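Local coordinates for proximal thread matrix protein 1 (Mytilus galloprovincialis, PDB 4CN9) that probably binds collagen in the matrix of the mussel byssus through two von Willebrand factor type A domains, one of which carries a zinc-occupied MIDAS motif, at residues Q139-I142 with G143-L146; M276-F279 with M280-I283; K308-L312 with K313-S317. One frame throughout, in Å; residues are numbered along the deposited sequence.

Contact 1. Residues Q139-I142 with G143-L146; sequences QTEI and GTGL
Glu141 and Thr144 lie side by side at the start of helix 142-153, and the hydroxyl OG1 of Thr144 donates to the carboxylate OE1 of Glu141 at 2.8 Å. The oxygen accepts through its anti lone pair, the one turned away from OE2. Glu141 occupies the N-cap position, and its CG stands beside the backbone N (chi1 -59°) with the chain extended beyond it, which carries the carboxylate alongside Thr144. Both carboxylate oxygens are engaged, because OE2 accepts from the backbone N of Gly109; Thr144 OG1, besides donating, accepts from the backbone N of Ala181. An alanine at this position 141 side chain's place would remove the carboxylate and is likely to leave Thr144 OG1 and Gly109 N without their shared acceptor group. Two backbone bonds of the first helical turn occupy the carbonyls of Glu141 and Ile142: Gly145 N reaches Glu141 O at 3.1 Å with an N-H...O angle of 159°, and Leu146 N reaches Ile142 O at 3.0 Å. On the apolar side Ile142 and Leu146 point the same way, with Ile142 CG2 at 4.1 Å from Leu146 CD1. The side chain of Ile142 comes within about 6 Å of that of Asp61, a residue of the MIDAS zinc site that does not itself ligate the metal in this model, and Thr140, in the loop leading into the helix, touches Ser63 of that site. Ile142 packs on Phe106 of strand 100-106 and on helix 208-214, while Leu146 touches both helix 208-214 and helix 183-192.

Contact 2. Residues M276-F279 with M280-I283; sequences MKNF and MKDI
Met276, Phe279, Met280 and Ile283 form the apolar side of helix 272-285, the helical crossover of a beta-alpha-beta unit between strands 253-260 and 295-302 in a von Willebrand factor type A domain. Backbone bonds of i to i+4 spacing run through it; Lys281 N to Lys277 O, at 2.9 Å and 171°, is the straightest. Apolar packing comes next. Met280 bends at chi3 (-61°), which brings CE back to 3.7 Å from Lys277 CA, and its side chain rests on Phe257 and Phe259 of strand 253-260. Phe279 and Ile283 reach Met430 of helix 430-437. The polar group lies on another side, where Asn278 and Lys281 run alongside each other and Lys281 NZ donates to Asn278 OD1 at 3.2 Å, tilted 28° from the carbonyl plane. That amide oxygen also accepts from Gln274 NE2, and the ammonium group has its stronger partner in a salt bridge to Asp326. Lys277 NZ is held by the backbone oxygens of Asp326 and Val328. The remaining interaction is CH-pi: Ile283 CD1 sits over one face of the Phe279 ring, displaced toward its rim, 4.0 Å from the centroid and 3.7 Å from Phe279 CE2.

Contact 3. Residues K308-L312 with K313-S317; sequences KQFGL and KDYSS. With SO4 (sulfate ion), chain G.
Tyr315 turns the edge of its ring to one face of Phe310 in a T-shaped stack, the planes at 82° and the centroids 5.2 Å apart. The touching atom is Tyr315 CE2, which stands 3.7 Å from Phe310 CG and is offset toward the rim of that ring. Phe310 adopts the less common first torsion that sets CG between its backbone N and carbonyl carbon (chi1 61°), and this presents its face to the tyrosine. Both rings also touch Ala324 of helix 318-327. Between the aromatic partners the chain reverses in a type I beta turn from Gly311 to Asp314, closed by a weak bond from Asp314 N to Gly311 O, just after a classic beta bulge in which Gln309 and Phe310 both face Val299; strand 306-310 is an outermost strand of the mixed sheet of this type A domain. Water 1 also bridges Gly311 O and Tyr315 N, and water 3 joins Leu312 O to Tyr315 O. A sulfate ion, probably from the crystallisation liquor, lies against the turn: Lys313 N donates to its O2 at 3.0 Å with an angle of 158°, while Lys308 NZ reaches O1 at 2.9 Å. Lys308 NZ also donates to Glu348 O. The Lys313 side chain bends at chi2, and its NZ bonds Gln296 OE1. Water 2 accepts from Gly311 N and donates to sulfate O1, with a weaker bond to Asp314 OD2.

In the fold
Contacts 2 and 3 belong to the same type A domain, their nearest atoms about 8 Å apart, whereas contact 1 lies in the other domain, across the centre of the chain, with its centre about 41 Å from that of contact 2. Contacts 1 and 2 are buried; contact 3 is only partly so. Helix 318-327 is shared by contacts 2 and 3: Ile325 meets the former and Ala324 the latter. Chemistry follows place. Contact 1, at a helix start beside the MIDAS, relies on a carboxylate and a hydroxyl; contact 2, mid-helix, combines apolar packing with lysine hydrogen bonds and a salt bridge on its polar side; contact 3, at a sheet-edge turn, pairs two aromatic rings and has water bridges, with a sulfate probably left by the crystallisation liquor.

Contact 1. Residues Q139-I142 with G143-L146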
loop_
_atom_site.group_PDB
_atom_site.type_symbol
_atom_site.label_atom_id
_atom_site.label_comp_id
_atom_site.label_asym_id
_atom_site.label_seq_id
_atom_site.Cartn_x
_atom_site.Cartn_y
_atom_site.Cartn_z
ATOM N N GLN A 139 -8.167 12.432 -23.931
ATOM C CA GLN A 139 -8.360 11.164 -23.243
ATOM C C GLN A 139 -7.464 11.155 -22.004
ATOM O O GLN A 139 -6.534 11.949 -21.909
ATOM C CB GLN A 139 -7.910 9.986 -24.108
ATOM C CG GLN A 139 -8.592 9.827 -25.440
ATOM C CD GLN A 139 -8.108 8.589 -26.174
ATOM O OE1 GLN A 139 -7.034 8.053 -25.873
ATOM N NE2 GLN A 139 -8.898 8.118 -27.139
ATOM N N THR A 140 -7.705 10.216 -21.094
ATOM C CA THR A 140 -6.837 10.037 -19.921
ATOM C C THR A 140 -6.398 8.574 -19.791
ATOM O O THR A 140 -7.142 7.733 -19.284
ATOM C CB THR A 140 -7.555 10.493 -18.633
ATOM O OG1 THR A 140 -7.948 11.860 -18.767
ATOM C CG2 THR A 140 -6.651 10.353 -17.400
ATOM N N GLU A 141 -5.191 8.267 -20.255
ATOM C CA GLU A 141 -4.710 6.888 -20.266
ATOM C C GLU A 141 -3.728 6.642 -19.128
ATOM O O GLU A 141 -2.515 6.586 -19.344
ATOM C CB GLU A 141 -4.024 6.560 -21.593
ATOM C CG GLU A 141 -4.879 6.718 -22.826
ATOM C CD GLU A 141 -4.073 6.465 -24.109
ATOM O OE1 GLU A 141 -3.315 5.478 -24.158
ATOM O OE2 GLU A 141 -4.179 7.257 -25.060
ATOM N N ILE A 142 -4.261 6.467 -17.924
ATOM C CA ILE A 142 -3.432 6.251 -16.753
ATOM C C ILE A 142 -2.606 4.969 -16.922
ATOM O O ILE A 142 -1.414 4.926 -16.606
ATOM C CB ILE A 142 -4.300 6.182 -15.468
ATOM C CG1 ILE A 142 -4.978 7.543 -15.225
ATOM C CG2 ILE A 142 -3.458 5.741 -14.276
ATOM C CD1 ILE A 142 -5.758 7.663 -13.899
ATOM N N GLY A 143 -3.244 3.913 -17.407
ATOM C CA GLY A 143 -2.565 2.639 -17.550
ATOM C C GLY A 143 -1.451 2.690 -18.577
ATOM O O GLY A 143 -0.397 2.086 -18.372
ATOM N N THR A 144 -1.677 3.399 -19.683
ATOM C CA THR A 144 -0.643 3.542 -20.708
ATOM C C THR A 144 0.544 4.280 -20.119
ATOM O O THR A 144 1.690 3.935 -20.389
ATOM C CB THR A 144 -1.158 4.262 -21.960
ATOM O OG1 THR A 144 -2.305 3.567 -22.452
ATOM C CG2 THR A 144 -0.098 4.303 -23.056
ATOM N N GLY A 145 0.269 5.278 -19.278
ATOM C CA GLY A 145 1.328 5.994 -18.580
ATOM C C GLY A 145 2.153 5.073 -17.690
ATOM O O GLY A 145 3.387 5.103 -17.724
ATOM N N LEU A 146 1.477 4.244 -16.896
ATOM C CA LEU A 146 2.157 3.323 -15.990
ATOM C C LEU A 146 3.023 2.312 -16.752
ATOM O O LEU A 146 4.115 1.974 -16.316
ATOM C CB LEU A 146 1.137 2.589 -15.115
ATOM C CG LEU A 146 0.407 3.476 -14.104
ATOM C CD1 LEU A 146 -0.798 2.765 -13.492
ATOM C CD2 LEU A 146 1.363 3.931 -13.019
#

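Contact 2. Residues M276-F279 with M280-I283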
loop_
_atom_site.group_PDB
_atom_site.type_symbol
_atom_site.label_atom_id
_atom_site.label_comp_id
_atom_site.label_asym_id
_atom_site.label_seq_id
_atom_site.Cartn_x
_atom_site.Cartn_y
_atom_site.Cartn_z
ATOM N N MET A 276 -6.674 -24.247 9.072
ATOM C CA MET A 276 -6.503 -22.819 9.286
ATOM C C MET A 276 -5.515 -22.534 10.423
ATOM O O MET A 276 -4.640 -21.669 10.299
ATOM C CB MET A 276 -7.875 -22.167 9.559
ATOM C CG MET A 276 -7.837 -20.648 9.657
ATOM S SD MET A 276 -9.486 -19.968 10.039
ATOM C CE MET A 276 -9.788 -20.740 11.611
ATOM N N LYS A 277 -5.620 -23.273 11.523
ATOM C CA LYS A 277 -4.650 -23.126 12.603
ATOM C C LYS A 277 -3.228 -23.444 12.137
ATOM O O LYS A 277 -2.279 -22.730 12.480
ATOM C CB LYS A 277 -5.019 -24.014 13.787
ATOM C CG LYS A 277 -6.262 -23.579 14.528
ATOM C CD LYS A 277 -6.651 -24.647 15.541
ATOM C CE LYS A 277 -7.628 -24.129 16.558
ATOM N NZ LYS A 277 -8.084 -25.237 17.464
ATOM N N ASN A 278 -3.067 -24.510 11.352
ATOM C CA ASN A 278 -1.740 -24.878 10.871
ATOM C C ASN A 278 -1.158 -23.773 9.998
ATOM O O ASN A 278 0.038 -23.513 10.033
ATOM C CB ASN A 278 -1.777 -26.189 10.088
ATOM C CG ASN A 278 -2.041 -27.406 10.973
ATOM O OD1 ASN A 278 -2.072 -27.315 12.205
ATOM N ND2 ASN A 278 -2.215 -28.559 10.338
ATOM N N PHE A 279 -2.009 -23.115 9.217
ATOM C CA PHE A 279 -1.567 -22.009 8.373
ATOM C C PHE A 279 -0.980 -20.899 9.248
ATOM O O PHE A 279 0.112 -20.407 8.997
ATOM C CB PHE A 279 -2.757 -21.536 7.526
ATOM C CG PHE A 279 -2.502 -20.310 6.687
ATOM C CD1 PHE A 279 -1.782 -20.389 5.517
ATOM C CD2 PHE A 279 -3.058 -19.096 7.033
ATOM C CE1 PHE A 279 -1.579 -19.274 4.729
ATOM C CE2 PHE A 279 -2.863 -17.969 6.238
ATOM C CZ PHE A 279 -2.134 -18.066 5.088
ATOM N N MET A 280 -1.688 -20.528 10.307
ATOM C CA MET A 280 -1.204 -19.485 11.204
ATOM C C MET A 280 0.065 -19.891 11.961
ATOM O O MET A 280 0.993 -19.088 12.107
ATOM C CB MET A 280 -2.319 -19.083 12.166
ATOM C CG MET A 280 -3.467 -18.449 11.421
ATOM S SD MET A 280 -4.835 -17.925 12.447
ATOM C CE MET A 280 -5.338 -19.488 13.175
ATOM N N LYS A 281 0.112 -21.132 12.437
ATOM C CA LYS A 281 1.317 -21.652 13.081
ATOM C C LYS A 281 2.525 -21.660 12.133
ATOM O O LYS A 281 3.639 -21.351 12.549
ATOM C CB LYS A 281 1.051 -23.056 13.640
ATOM C CG LYS A 281 0.175 -23.031 14.869
ATOM C CD LYS A 281 -0.636 -24.307 15.038
ATOM C CE LYS A 281 0.234 -25.523 14.962
ATOM N NZ LYS A 281 -0.523 -26.801 14.996
ATOM N N ASP A 282 2.306 -22.001 10.862
ATOM C CA ASP A 282 3.380 -21.983 9.876
ATOM C C ASP A 282 3.925 -20.571 9.665
ATOM O O ASP A 282 5.127 -20.378 9.509
ATOM C CB ASP A 282 2.933 -22.591 8.542
ATOM C CG ASP A 282 2.756 -24.111 8.614
ATOM O OD1 ASP A 282 3.155 -24.706 9.630
ATOM O OD2 ASP A 282 2.210 -24.708 7.658
ATOM N N ILE A 283 3.042 -19.579 9.707
ATOM C CA ILE A 283 3.453 -18.184 9.605
ATOM C C ILE A 283 4.312 -17.779 10.787
ATOM O O ILE A 283 5.358 -17.140 10.627
ATOM C CB ILE A 283 2.212 -17.268 9.476
ATOM C CG1 ILE A 283 1.574 -17.510 8.108
ATOM C CG2 ILE A 283 2.585 -15.790 9.665
ATOM C CD1 ILE A 283 0.238 -16.883 7.949
#

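Contact 3. Residues K308-L312 with K313-S317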
loop_
_atom_site.group_PDB
_atom_site.type_symbol
_atom_site.label_atom_id
_atom_site.label_comp_id
_atom_site.label_asym_id
_atom_site.label_seq_id
_atom_site.Cartn_x
_atom_site.Cartn_y
_atom_site.Cartn_z
ATOM N N LYS A 308 -10.935 -11.531 22.242
ATOM C CA LYS A 308 -9.466 -11.580 22.328
ATOM C C LYS A 308 -9.047 -12.862 23.019
ATOM O O LYS A 308 -9.386 -13.088 24.194
ATOM C CB LYS A 308 -8.898 -10.374 23.085
ATOM C CG LYS A 308 -7.362 -10.366 23.173
ATOM C CD LYS A 308 -6.790 -9.034 23.681
ATOM C CE LYS A 308 -6.841 -8.905 25.185
ATOM N NZ LYS A 308 -6.035 -7.739 25.684
ATOM N N GLN A 309 -8.323 -13.701 22.292
ATOM C CA GLN A 309 -7.854 -14.974 22.822
ATOM C C GLN A 309 -6.549 -14.768 23.569
ATOM O O GLN A 309 -6.383 -15.255 24.682
ATOM C CB GLN A 309 -7.672 -16.002 21.705
ATOM C CG GLN A 309 -8.930 -16.327 20.942
ATOM C CD GLN A 309 -9.998 -16.942 21.828
ATOM O OE1 GLN A 309 -9.704 -17.457 22.897
ATOM N NE2 GLN A 309 -11.244 -16.876 21.386
ATOM N N PHE A 310 -5.614 -14.056 22.946
ATOM C CA PHE A 310 -4.423 -13.623 23.652
ATOM C C PHE A 310 -3.846 -12.364 23.024
ATOM O O PHE A 310 -3.924 -12.166 21.808
ATOM C CB PHE A 310 -3.375 -14.749 23.774
ATOM C CG PHE A 310 -2.852 -15.299 22.455
ATOM C CD1 PHE A 310 -1.781 -14.695 21.805
ATOM C CD2 PHE A 310 -3.389 -16.457 21.906
ATOM C CE1 PHE A 310 -1.262 -15.241 20.631
ATOM C CE2 PHE A 310 -2.885 -16.989 20.737
ATOM C CZ PHE A 310 -1.826 -16.378 20.097
ATOM N N GLY A 311 -3.331 -11.491 23.885
ATOM C CA GLY A 311 -2.707 -10.255 23.465
ATOM C C GLY A 311 -1.226 -10.452 23.204
ATOM O O GLY A 311 -0.678 -11.545 23.412
ATOM N N LEU A 312 -0.589 -9.368 22.779
ATOM C CA LEU A 312 0.787 -9.366 22.291
ATOM C C LEU A 312 1.821 -9.715 23.366
ATOM O O LEU A 312 2.945 -10.156 23.049
ATOM C CB LEU A 312 1.107 -7.976 21.714
ATOM C CG LEU A 312 0.368 -7.558 20.436
ATOM C CD1 LEU A 312 0.493 -6.076 20.222
ATOM C CD2 LEU A 312 0.910 -8.320 19.229
ATOM N N LYS A 313 1.451 -9.529 24.631
ATOM C CA LYS A 313 2.408 -9.704 25.728
ATOM C C LYS A 313 2.251 -11.016 26.496
ATOM O O LYS A 313 2.996 -11.264 27.460
ATOM C CB LYS A 313 2.296 -8.530 26.695
ATOM C CG LYS A 313 2.908 -7.245 26.172
ATOM C CD LYS A 313 4.430 -7.331 26.171
ATOM C CE LYS A 313 5.074 -6.080 25.568
ATOM N NZ LYS A 313 6.461 -6.361 25.097
ATOM N N ASP A 314 1.300 -11.858 26.081
ATOM C CA ASP A 314 1.059 -13.133 26.770
ATOM C C ASP A 314 2.203 -14.142 26.593
ATOM O O ASP A 314 2.561 -14.853 27.536
ATOM C CB ASP A 314 -0.232 -13.797 26.286
ATOM C CG ASP A 314 -1.475 -13.266 26.991
ATOM O OD1 ASP A 314 -1.357 -12.477 27.953
ATOM O OD2 ASP A 314 -2.576 -13.689 26.603
ATOM N N TYR A 315 2.743 -14.222 25.381
ATOM C CA TYR A 315 3.713 -15.253 25.061
ATOM C C TYR A 315 4.961 -14.712 24.385
ATOM O O TYR A 315 4.896 -13.772 23.597
ATOM C CB TYR A 315 3.089 -16.294 24.156
ATOM C CG TYR A 315 1.840 -16.926 24.702
ATOM C CD1 TYR A 315 1.898 -17.833 25.755
ATOM C CD2 TYR A 315 0.598 -16.640 24.150
ATOM C CE1 TYR A 315 0.751 -18.430 26.254
ATOM C CE2 TYR A 315 -0.559 -17.228 24.641
ATOM C CZ TYR A 315 -0.477 -18.121 25.698
ATOM O OH TYR A 315 -1.611 -18.718 26.184
ATOM N N SER A 316 6.105 -15.313 24.695
ATOM C CA SER A 316 7.344 -14.927 24.029
ATOM C C SER A 316 7.978 -16.053 23.202
ATOM O O SER A 316 8.828 -15.777 22.367
ATOM C CB SER A 316 8.353 -14.356 25.039
ATOM O OG SER A 316 8.607 -15.273 26.083
ATOM N N SER A 317 7.575 -17.304 23.411
ATOM C CA SER A 317 8.138 -18.420 22.637
ATOM C C SER A 317 7.212 -18.871 21.512
ATOM O O SER A 317 5.993 -18.802 21.627
ATOM C CB SER A 317 8.474 -19.628 23.544
ATOM O OG SER A 317 7.319 -20.346 23.895
HETATM S S SO4 G . -2.061 -7.701 26.516
HETATM O O1 SO4 G . -3.358 -8.368 26.611
HETATM O O2 SO4 G . -1.067 -8.622 25.947
HETATM O O3 SO4 G . -1.608 -7.293 27.841
HETATM O O4 SO4 G . -2.243 -6.528 25.669
HETATM O O HOH W 1 1.496 -13.373 22.967
HETATM O O HOH W 2 -4.111 -10.767 26.691
HETATM O O HOH W 3 3.840 -12.412 21.499
#